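Local structure of PfVFT1 (Plasmodium falciparum, 5JKQ) at residues 177-182 with 215-220; 193-198 with 248-253; 242-247 with 263-268; 43-48 with 271-276. The protein probably acts as a Venus flytrap solute-binding protein, taking up a small ligand between its two lobes. The protein carries 3 engineered substitutions. All coordinates share one frame; numbering follows the deposited sequence.

Contact 1 of 4, residues 177-182 with 215-220; sequences HSNKIM and CNALKN
The side-chain amide of Asn-179 is gripped by three bonds while it lies against the methyl of Ala-217: ND2 hydrogen-bonds to both Leu-272 O and Thr-274 OG1 on the neighbouring strand 265-281, and OD1 is bonded to Asn-214 ND2 just ahead of segment 215-220. This is helix-on-sheet packing in one α/β lobe of the bi-lobed fold, with helix 212-222 laid over strand 175-184. The bonds at both ends of the amide fix its rotation, and the methyl of Ala-217 lies over one face of it. Ala-217 CB comes 3.5 Å from Asn-179 ND2 and 4.2 Å from Asn-179 OD1, so the methyl sits closer to the nitrogen than to the oxygen, in a contact that is van der Waals rather than polar. CB of Asn-179 points toward the helix, and CG, opposite the carbonyl carbon (chi1 -64°), sets the amide under Ala-217. An amide buried under a helix needs partners, and here the next strand and the helix's own first turn supply them.

Two residues along the strand, Ile-181 makes the second touch. Its CB does not point at the helix, but CG1, opposite the carbonyl carbon, brings CD1 nearer to it. Leu-218 reaches back from the helix, and the two chains meet tip to tip. Val-252 and Ile-250 of strand 250-253 lie beside Leu-218, while the disulfide from Cys-215 to Cys-209 joins the helix to strand 206-209. The Ile-Leu meeting itself is made by single methyls, Ile-181 CD1 and Leu-218 CD2, 4.1 Å apart.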
# COMPACT_ATOMS: atom_id res chain seq x y z
N HIS A 177 -5.81 3.33 -1.10
CA HIS A 177 -7.17 3.08 -1.57
C HIS A 177 -8.11 3.30 -0.39
O HIS A 177 -7.70 3.18 0.77
CB HIS A 177 -7.31 1.67 -2.16
CG HIS A 177 -7.37 0.57 -1.14
ND1 HIS A 177 -6.28 -0.22 -0.84
CD2 HIS A 177 -8.40 0.10 -0.39
CE1 HIS A 177 -6.63 -1.11 0.07
NE2 HIS A 177 -7.91 -0.94 0.36
N SER A 178 -9.36 3.64 -0.68
CA SER A 178 -10.32 3.98 0.36
C SER A 178 -11.18 2.78 0.75
O SER A 178 -11.20 1.76 0.06
CB SER A 178 -11.21 5.13 -0.10
OG SER A 178 -11.95 5.66 0.99
N ASN A 179 -11.87 2.91 1.87
CA ASN A 179 -12.76 1.86 2.37
C ASN A 179 -14.21 2.33 2.37
O ASN A 179 -14.57 3.28 3.07
CB ASN A 179 -12.35 1.44 3.78
CG ASN A 179 -10.97 0.81 3.81
OD1 ASN A 179 -10.83 -0.40 3.70
ND2 ASN A 179 -9.95 1.64 3.96
N LYS A 180 -15.04 1.67 1.57
CA LYS A 180 -16.45 2.03 1.47
C LYS A 180 -17.26 1.26 2.50
O LYS A 180 -16.87 0.18 2.94
CB LYS A 180 -16.97 1.77 0.06
CG LYS A 180 -16.12 2.43 -1.02
CD LYS A 180 -16.73 2.25 -2.40
CE LYS A 180 -15.83 2.79 -3.49
NZ LYS A 180 -15.52 4.24 -3.30
N ILE A 181 -18.39 1.84 2.89
CA ILE A 181 -19.26 1.24 3.89
C ILE A 181 -20.64 1.05 3.29
O ILE A 181 -21.29 2.02 2.90
CB ILE A 181 -19.37 2.12 5.16
CG1 ILE A 181 -17.98 2.29 5.80
CG2 ILE A 181 -20.34 1.51 6.17
CD1 ILE A 181 -17.94 3.31 6.91
N MSE A 182 -21.08 -0.20 3.19
CA MSE A 182 -22.44 -0.47 2.72
C MSE A 182 -23.34 -0.81 3.91
O MSE A 182 -22.95 -1.52 4.83
CB MSE A 182 -22.45 -1.59 1.68
CG MSE A 182 -21.89 -2.92 2.10
SE MSE A 182 -22.19 -4.22 0.67
CE MSE A 182 -24.12 -4.41 0.84
N CYS A 215 -11.56 -3.97 7.98
CA CYS A 215 -11.98 -3.87 9.37
C CYS A 215 -11.03 -2.99 10.18
O CYS A 215 -11.46 -2.29 11.10
CB CYS A 215 -12.08 -5.25 10.01
SG CYS A 215 -13.69 -6.05 9.77
N ASN A 216 -9.75 -3.03 9.85
CA ASN A 216 -8.75 -2.24 10.56
C ASN A 216 -8.98 -0.74 10.39
O ASN A 216 -8.80 0.03 11.34
CB ASN A 216 -7.34 -2.60 10.09
CG ASN A 216 -6.69 -3.67 10.95
OD1 ASN A 216 -6.82 -3.66 12.17
ND2 ASN A 216 -5.99 -4.60 10.31
N ALA A 217 -9.38 -0.33 9.20
CA ALA A 217 -9.63 1.08 8.92
C ALA A 217 -10.75 1.62 9.81
O ALA A 217 -10.74 2.80 10.17
CB ALA A 217 -9.97 1.28 7.45
N LEU A 218 -11.69 0.76 10.17
CA LEU A 218 -12.80 1.15 11.03
C LEU A 218 -12.50 0.87 12.50
O LEU A 218 -13.07 1.52 13.38
CB LEU A 218 -14.09 0.42 10.62
CG LEU A 218 -14.93 1.15 9.57
CD1 LEU A 218 -14.46 0.81 8.16
CD2 LEU A 218 -16.40 0.82 9.74
N LYS A 219 -11.62 -0.09 12.76
CA LYS A 219 -11.22 -0.41 14.13
C LYS A 219 -10.55 0.81 14.76
O LYS A 219 -10.67 1.04 15.97
CB LYS A 219 -10.28 -1.61 14.16
CG LYS A 219 -10.00 -2.15 15.56
CD LYS A 219 -8.72 -2.96 15.61
CE LYS A 219 -8.95 -4.34 16.21
NZ LYS A 219 -9.77 -5.20 15.31
N ASN A 220 -9.86 1.59 13.94
CA ASN A 220 -9.22 2.82 14.39
C ASN A 220 -10.23 3.81 14.96
O ASN A 220 -9.89 4.63 15.81
CB ASN A 220 -8.46 3.47 13.24
CG ASN A 220 -7.22 2.70 12.84
OD1 ASN A 220 -6.55 2.10 13.67
ND2 ASN A 220 -6.90 2.73 11.55

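Contact 2 of 4, residues 193-198 with 248-253; sequences EDLKSY and HIIGVI
Leu-195 and Ile-250 reach at each other tip to tip, and one helical turn further on Tyr-198 and Ile-249 approach from opposite directions. These two pairs rest helix 192-201 on segment 248-253, where the chain enters strand 250-253. Both helix residues extend away from their own backbone: Leu-195 has CG opposite its amide nitrogen (chi1 179°), and Tyr-198 is turned the same way. The two branched ends of the leucine and isoleucine face each other, with Leu-195 CD1 3.9 Å from Ile-250 CG2 and Leu-195 CD2 4.1 Å from Ile-250 CD1, so each branch finds its own methyl.

The tyrosine pair is less symmetrical. Ile-249 CD1 meets the ring obliquely near its phenolic end, 3.7 Å from Tyr-198 CE2 and 4.0 Å from Tyr-198 OH. Tyr-187 adds a second aromatic ring beside Tyr-198 and also touches Ile-249. Leu-195 also touches Ile-181 of strand 175-184 and Phe-222 of helix 212-222, which continue the same apolar layer on one side of the lobe's sheet.

Everything that meets across the contact is hydrocarbon or aromatic carbon, apart from the grazed hydroxyl. The segments are therefore held by van der Waals contact and burial of apolar surface, without polar bonds between them.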
# COMPACT_ATOMS: atom_id res chain seq x y z
N GLU A 193 -20.35 10.12 10.19
CA GLU A 193 -20.80 10.83 11.38
C GLU A 193 -22.07 10.21 11.96
O GLU A 193 -22.15 9.98 13.17
CB GLU A 193 -21.03 12.31 11.07
CG GLU A 193 -21.49 13.14 12.26
CD GLU A 193 -20.43 13.26 13.34
OE1 GLU A 193 -19.26 12.92 13.07
OE2 GLU A 193 -20.77 13.70 14.46
N ASP A 194 -23.05 9.95 11.10
CA ASP A 194 -24.29 9.32 11.53
C ASP A 194 -24.02 7.92 12.05
O ASP A 194 -24.68 7.45 12.98
CB ASP A 194 -25.31 9.26 10.38
CG ASP A 194 -25.83 10.63 9.98
OD1 ASP A 194 -25.91 11.52 10.85
OD2 ASP A 194 -26.18 10.80 8.79
N LEU A 195 -23.05 7.25 11.43
CA LEU A 195 -22.67 5.90 11.84
C LEU A 195 -22.10 5.90 13.25
O LEU A 195 -22.48 5.08 14.08
CB LEU A 195 -21.66 5.30 10.86
CG LEU A 195 -21.14 3.90 11.17
CD1 LEU A 195 -22.27 2.87 11.13
CD2 LEU A 195 -20.04 3.51 10.19
N LYS A 196 -21.20 6.84 13.52
CA LYS A 196 -20.60 6.98 14.85
C LYS A 196 -21.66 7.14 15.93
O LYS A 196 -21.59 6.48 16.97
CB LYS A 196 -19.65 8.19 14.89
CG LYS A 196 -18.30 7.96 14.24
CD LYS A 196 -17.43 9.20 14.38
CE LYS A 196 -16.29 9.20 13.38
NZ LYS A 196 -15.51 10.47 13.41
N SER A 197 -22.62 8.01 15.68
CA SER A 197 -23.72 8.23 16.61
C SER A 197 -24.47 6.93 16.88
O SER A 197 -24.74 6.59 18.02
CB SER A 197 -24.68 9.29 16.07
OG SER A 197 -24.04 10.55 15.98
N TYR A 198 -24.78 6.19 15.81
CA TYR A 198 -25.51 4.94 15.96
C TYR A 198 -24.72 3.92 16.79
O TYR A 198 -25.25 3.34 17.73
CB TYR A 198 -25.84 4.34 14.59
CG TYR A 198 -26.73 3.13 14.67
CD1 TYR A 198 -28.12 3.26 14.71
CD2 TYR A 198 -26.19 1.85 14.72
CE1 TYR A 198 -28.94 2.15 14.79
CE2 TYR A 198 -27.01 0.73 14.80
CZ TYR A 198 -28.38 0.89 14.83
OH TYR A 198 -29.19 -0.22 14.91
N HIS A 248 -25.05 -8.35 10.20
CA HIS A 248 -24.01 -7.35 10.44
C HIS A 248 -24.52 -5.97 10.04
O HIS A 248 -25.08 -5.79 8.96
CB HIS A 248 -22.75 -7.70 9.65
CG HIS A 248 -22.15 -9.02 10.03
ND1 HIS A 248 -22.82 -10.22 9.89
CD2 HIS A 248 -20.93 -9.34 10.54
CE1 HIS A 248 -22.05 -11.21 10.30
NE2 HIS A 248 -20.90 -10.70 10.70
N ILE A 249 -24.32 -5.00 10.93
CA ILE A 249 -24.89 -3.66 10.74
C ILE A 249 -24.34 -2.97 9.49
O ILE A 249 -25.07 -2.23 8.82
CB ILE A 249 -24.63 -2.77 11.98
CG1 ILE A 249 -25.38 -1.44 11.87
CG2 ILE A 249 -23.13 -2.54 12.19
CD1 ILE A 249 -26.90 -1.58 11.88
N ILE A 250 -23.07 -3.21 9.18
CA ILE A 250 -22.46 -2.66 7.98
C ILE A 250 -21.53 -3.66 7.32
O ILE A 250 -21.12 -4.65 7.93
CB ILE A 250 -21.67 -1.36 8.26
CG1 ILE A 250 -20.48 -1.63 9.20
CG2 ILE A 250 -22.58 -0.29 8.84
CD1 ILE A 250 -19.49 -0.49 9.26
N GLY A 251 -21.21 -3.38 6.06
CA GLY A 251 -20.21 -4.14 5.33
C GLY A 251 -19.13 -3.19 4.86
O GLY A 251 -19.42 -2.17 4.23
N VAL A 252 -17.88 -3.51 5.18
CA VAL A 252 -16.74 -2.70 4.78
C VAL A 252 -16.05 -3.34 3.58
O VAL A 252 -15.69 -4.52 3.63
CB VAL A 252 -15.72 -2.52 5.92
CG1 VAL A 252 -14.69 -1.46 5.54
CG2 VAL A 252 -16.42 -2.14 7.21
N ILE A 253 -15.87 -2.57 2.52
CA ILE A 253 -15.32 -3.11 1.28
C ILE A 253 -14.71 -1.99 0.43
O ILE A 253 -15.17 -0.85 0.47
CB ILE A 253 -16.41 -3.87 0.49
CG1 ILE A 253 -15.78 -4.71 -0.62
CG2 ILE A 253 -17.48 -2.91 -0.05
CD1 ILE A 253 -16.65 -5.88 -1.04

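Contact 3 of 4, residues 242-247 with 263-268; sequences SVLSKS and HKINVF
No ring or other flat side chain takes part where Leu-244 and Val-243 meet Ile-265; this contact is methyl on methyl. Among the flat groups nearby is the peptide carbonyl of Ser-242, the residue before Val-243, where Ser-245 OG donates from above the plane, 39° out of it, at 2.9 Å from Ser-242 O.

Ile-265 points at the helix end and offers its longer branch. Leu-244 crosses it at about a right angle, with CD2 3.6 Å from Ile-265 CD1 and 3.7 Å from Ile-265 CG1. Val-243 comes in at a slant on the same tip, its CG1 4.1 Å from Ile-265 CD1. One terminal methyl thus touches two successive helix residues. Phe-260 also packs on Leu-244, and Leu-184 of the adjoining strand on Ile-265.

After these residues the chain leaves the helix through Lys-246. Ser-247 N bonds back to Ser-242 O at 3.2 Å, giving that oxygen a second donor, and Lys-246 N bonds to Val-243 O at 3.1 Å. With Lys-246 at a positive phi of 72°, this is a Schellman motif. It closes helix 236-244 where that helix covers the sheet of an α/β lobe, before the chain turns into strand 250-253.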
# COMPACT_ATOMS: atom_id res chain seq x y z
N SER A 242 -24.63 -10.90 4.02
CA SER A 242 -24.61 -10.74 5.47
C SER A 242 -25.24 -9.42 5.92
O SER A 242 -25.93 -9.37 6.94
CB SER A 242 -23.17 -10.82 5.98
OG SER A 242 -23.11 -10.68 7.39
N VAL A 243 -25.00 -8.35 5.17
CA VAL A 243 -25.60 -7.06 5.47
C VAL A 243 -27.10 -7.10 5.21
O VAL A 243 -27.89 -6.55 5.99
CB VAL A 243 -24.95 -5.93 4.64
CG1 VAL A 243 -25.72 -4.61 4.79
CG2 VAL A 243 -23.50 -5.75 5.04
N LEU A 244 -27.50 -7.74 4.12
CA LEU A 244 -28.91 -7.85 3.76
C LEU A 244 -29.66 -8.76 4.72
O LEU A 244 -30.82 -8.51 5.04
CB LEU A 244 -29.06 -8.36 2.32
CG LEU A 244 -28.56 -7.42 1.23
CD1 LEU A 244 -28.48 -8.14 -0.11
CD2 LEU A 244 -29.47 -6.21 1.11
N SER A 245 -28.99 -9.81 5.19
CA SER A 245 -29.59 -10.72 6.16
C SER A 245 -29.69 -10.08 7.54
O SER A 245 -30.24 -10.68 8.47
CB SER A 245 -28.77 -12.01 6.26
OG SER A 245 -27.55 -11.78 6.94
N LYS A 246 -29.13 -8.88 7.68
CA LYS A 246 -29.26 -8.08 8.89
C LYS A 246 -28.45 -8.66 10.06
O LYS A 246 -28.68 -8.30 11.21
CB LYS A 246 -30.74 -7.98 9.28
CG LYS A 246 -31.17 -6.63 9.82
CD LYS A 246 -32.57 -6.29 9.34
CE LYS A 246 -33.09 -5.03 9.99
NZ LYS A 246 -34.43 -4.64 9.45
N SER A 247 -27.49 -9.52 9.75
CA SER A 247 -26.63 -10.11 10.77
C SER A 247 -25.50 -9.16 11.16
O SER A 247 -25.03 -9.16 12.30
CB SER A 247 -26.05 -11.44 10.28
OG SER A 247 -25.25 -11.26 9.12
N HIS A 263 -33.07 1.67 -3.20
CA HIS A 263 -33.99 2.03 -2.12
C HIS A 263 -33.77 1.22 -0.85
O HIS A 263 -34.31 1.54 0.20
CB HIS A 263 -35.44 1.86 -2.60
CG HIS A 263 -35.73 2.57 -3.89
ND1 HIS A 263 -36.42 1.98 -4.93
CD2 HIS A 263 -35.42 3.82 -4.30
CE1 HIS A 263 -36.52 2.84 -5.92
NE2 HIS A 263 -35.93 3.96 -5.57
N LYS A 264 -32.96 0.16 -0.96
CA LYS A 264 -32.74 -0.75 0.16
C LYS A 264 -31.33 -0.65 0.73
O LYS A 264 -31.13 -0.80 1.94
CB LYS A 264 -33.02 -2.19 -0.28
CG LYS A 264 -34.48 -2.45 -0.65
CD LYS A 264 -35.38 -2.58 0.57
CE LYS A 264 -35.46 -4.02 1.10
NZ LYS A 264 -34.22 -4.47 1.80
N ILE A 265 -30.36 -0.40 -0.14
CA ILE A 265 -28.96 -0.39 0.27
C ILE A 265 -28.33 0.98 0.04
O ILE A 265 -28.67 1.69 -0.90
CB ILE A 265 -28.16 -1.48 -0.49
CG1 ILE A 265 -28.40 -2.85 0.16
CG2 ILE A 265 -26.65 -1.18 -0.53
CD1 ILE A 265 -27.77 -3.04 1.55
N ASN A 266 -27.42 1.32 0.94
CA ASN A 266 -26.66 2.56 0.87
C ASN A 266 -25.18 2.25 0.84
O ASN A 266 -24.72 1.34 1.53
CB ASN A 266 -26.99 3.44 2.08
CG ASN A 266 -27.33 4.86 1.69
OD1 ASN A 266 -28.37 5.39 2.10
ND2 ASN A 266 -26.47 5.48 0.90
N VAL A 267 -24.42 2.99 0.03
CA VAL A 267 -22.97 2.86 0.02
C VAL A 267 -22.32 4.24 -0.05
O VAL A 267 -22.59 5.02 -0.96
CB VAL A 267 -22.47 2.02 -1.17
CG1 VAL A 267 -21.00 1.68 -1.00
CG2 VAL A 267 -23.29 0.74 -1.31
N PHE A 268 -21.47 4.54 0.93
CA PHE A 268 -20.76 5.81 0.98
C PHE A 268 -19.28 5.59 1.28
O PHE A 268 -18.91 4.60 1.93
CB PHE A 268 -21.39 6.75 2.01
CG PHE A 268 -21.41 6.19 3.41
CD1 PHE A 268 -20.32 6.35 4.25
CD2 PHE A 268 -22.52 5.51 3.89
CE1 PHE A 268 -20.33 5.84 5.54
CE2 PHE A 268 -22.54 5.00 5.17
CZ PHE A 268 -21.44 5.17 6.00

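Contact 4 of 4, residues 43-48 with 271-276; sequences DYSVIE and FLKTGH
This is a partly buried contact of an aromatic pair and a water bridge, near the centre of the molecule, where strand 265-281 runs between the two lobes and passes the short strand 45-46. It has two separate points of touch. At one, the rings of Tyr-44 and His-276 meet obliquely, planes at 90° and centroids 5.7 Å apart. The nearest atoms are Tyr-44 CE1 and His-276 NE2, 3.9 Å apart. Both rings are fixed by other partners: Tyr-44 OH by Trp-103 NE1, His-276 ND1 by Tyr-150 O and His-276 NE2 by His-177 ND1.

At the other, a water joins the segments. It accepts from Lys-273 NZ at 2.7 Å and is hydrogen-bonded to Ser-45 OG at 3.0 Å. The lysine chain is bent at chi2 (-53°) and again near its end, which brings NZ to 3.9 Å from Ser-45 OG, close enough for one water to bridge hydroxyl and ammonium.

Between the two segments runs strand 175-184, bonded through its backbone to Ser-45 on one side and to Thr-274 and His-276 on the other, while Trp-103 of helix 102-118 packs edge-to-face on both rings.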
# COMPACT_ATOMS: atom_id res chain seq x y z
N ASP A 43 -8.55 2.06 -8.70
CA ASP A 43 -9.13 3.02 -7.77
C ASP A 43 -8.15 3.38 -6.65
O ASP A 43 -8.40 3.10 -5.48
CB ASP A 43 -10.43 2.46 -7.19
CG ASP A 43 -11.28 3.52 -6.51
OD1 ASP A 43 -11.00 4.73 -6.69
OD2 ASP A 43 -12.24 3.14 -5.80
N TYR A 44 -7.04 4.00 -7.03
CA TYR A 44 -6.03 4.44 -6.07
C TYR A 44 -5.87 5.96 -6.09
O TYR A 44 -6.07 6.59 -7.13
CB TYR A 44 -4.68 3.79 -6.35
CG TYR A 44 -4.65 2.29 -6.18
CD1 TYR A 44 -4.85 1.71 -4.93
CD2 TYR A 44 -4.40 1.45 -7.26
CE1 TYR A 44 -4.81 0.34 -4.77
CE2 TYR A 44 -4.36 0.08 -7.11
CZ TYR A 44 -4.57 -0.47 -5.86
OH TYR A 44 -4.53 -1.84 -5.71
N SER A 45 -5.51 6.52 -4.95
CA SER A 45 -5.16 7.94 -4.85
C SER A 45 -3.69 8.09 -4.48
O SER A 45 -3.15 7.27 -3.74
CB SER A 45 -6.05 8.65 -3.83
OG SER A 45 -5.78 8.19 -2.51
N VAL A 46 -3.05 9.13 -5.00
CA VAL A 46 -1.65 9.39 -4.72
C VAL A 46 -1.51 10.21 -3.44
O VAL A 46 -2.46 10.85 -3.00
CB VAL A 46 -0.95 10.13 -5.87
CG1 VAL A 46 -0.88 9.24 -7.10
CG2 VAL A 46 -1.65 11.46 -6.18
N ILE A 47 -0.31 10.18 -2.86
CA ILE A 47 -0.04 10.93 -1.63
C ILE A 47 -0.45 12.39 -1.82
O ILE A 47 -0.16 13.01 -2.84
CB ILE A 47 1.46 10.82 -1.22
CG1 ILE A 47 1.73 11.67 0.03
CG2 ILE A 47 2.38 11.24 -2.36
CD1 ILE A 47 2.72 11.03 0.99
N GLU A 48 -1.16 12.92 -0.83
CA GLU A 48 -1.81 14.22 -0.95
C GLU A 48 -0.83 15.39 -0.88
O GLU A 48 -1.00 16.38 -1.58
CB GLU A 48 -2.89 14.37 0.14
CG GLU A 48 -2.38 14.37 1.59
CD GLU A 48 -2.05 12.98 2.11
OE1 GLU A 48 -1.09 12.86 2.91
OE2 GLU A 48 -2.73 12.01 1.72
N PHE A 271 -13.79 7.47 3.45
CA PHE A 271 -12.52 8.15 3.26
C PHE A 271 -11.50 7.75 4.32
O PHE A 271 -10.48 8.42 4.51
CB PHE A 271 -12.70 9.68 3.25
CG PHE A 271 -13.55 10.17 2.10
CD1 PHE A 271 -13.24 9.81 0.80
CD2 PHE A 271 -14.64 11.00 2.33
CE1 PHE A 271 -14.01 10.26 -0.25
CE2 PHE A 271 -15.41 11.45 1.28
CZ PHE A 271 -15.09 11.08 -0.02
N LEU A 272 -11.77 6.64 5.01
CA LEU A 272 -10.78 6.00 5.87
C LEU A 272 -9.87 5.17 4.97
O LEU A 272 -10.29 4.14 4.45
CB LEU A 272 -11.46 5.13 6.93
CG LEU A 272 -12.33 5.87 7.94
CD1 LEU A 272 -13.23 4.90 8.69
CD2 LEU A 272 -11.48 6.68 8.92
N LYS A 273 -8.64 5.63 4.79
CA LYS A 273 -7.77 5.08 3.76
C LYS A 273 -6.89 3.94 4.24
O LYS A 273 -6.56 3.83 5.42
CB LYS A 273 -6.89 6.19 3.19
CG LYS A 273 -7.66 7.40 2.69
CD LYS A 273 -8.75 7.01 1.71
CE LYS A 273 -9.44 8.23 1.11
NZ LYS A 273 -8.82 8.64 -0.18
N THR A 274 -6.51 3.09 3.29
CA THR A 274 -5.53 2.04 3.50
C THR A 274 -4.31 2.36 2.64
O THR A 274 -4.39 2.36 1.42
CB THR A 274 -6.10 0.65 3.14
OG1 THR A 274 -7.23 0.36 3.97
CG2 THR A 274 -5.05 -0.44 3.32
N GLY A 275 -3.19 2.66 3.29
CA GLY A 275 -1.99 3.07 2.60
C GLY A 275 -1.14 1.92 2.10
O GLY A 275 -1.20 0.81 2.64
N HIS A 276 -0.36 2.18 1.06
CA HIS A 276 0.61 1.22 0.53
C HIS A 276 2.00 1.85 0.51
O HIS A 276 2.15 3.00 0.12
CB HIS A 276 0.23 0.78 -0.88
CG HIS A 276 -1.14 0.17 -0.98
ND1 HIS A 276 -1.39 -1.14 -0.66
CD2 HIS A 276 -2.32 0.70 -1.37
CE1 HIS A 276 -2.67 -1.40 -0.85
NE2 HIS A 276 -3.26 -0.30 -1.28
O HOH W 1 -8.13 6.53 -1.76

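In the fold
All four contacts reach one mixed sheet. Contacts 1 and 2 share the layer on one side of it, with centres about 10 Å apart: Leu-218 CD2 of contact 1 lies 3.4 Å from Ile-250 CD1 of contact 2. Val-243 of contact 3 reaches strand 250-253, placing CG2 3.4 Å from Gly-251 N of contact 2. Contact 4 lies toward the other lobe, its centre about 25 Å from that of contact 3, although both use strand 265-281. Its centre is about 12 Å from that of contact 1, which it meets through the backbone pair His-177 O and Thr-274 N, 2.8 Å apart. The long strands 175-184 and 265-281 thus link the lobe packing to the interlobe region, consistent with a Venus flytrap architecture.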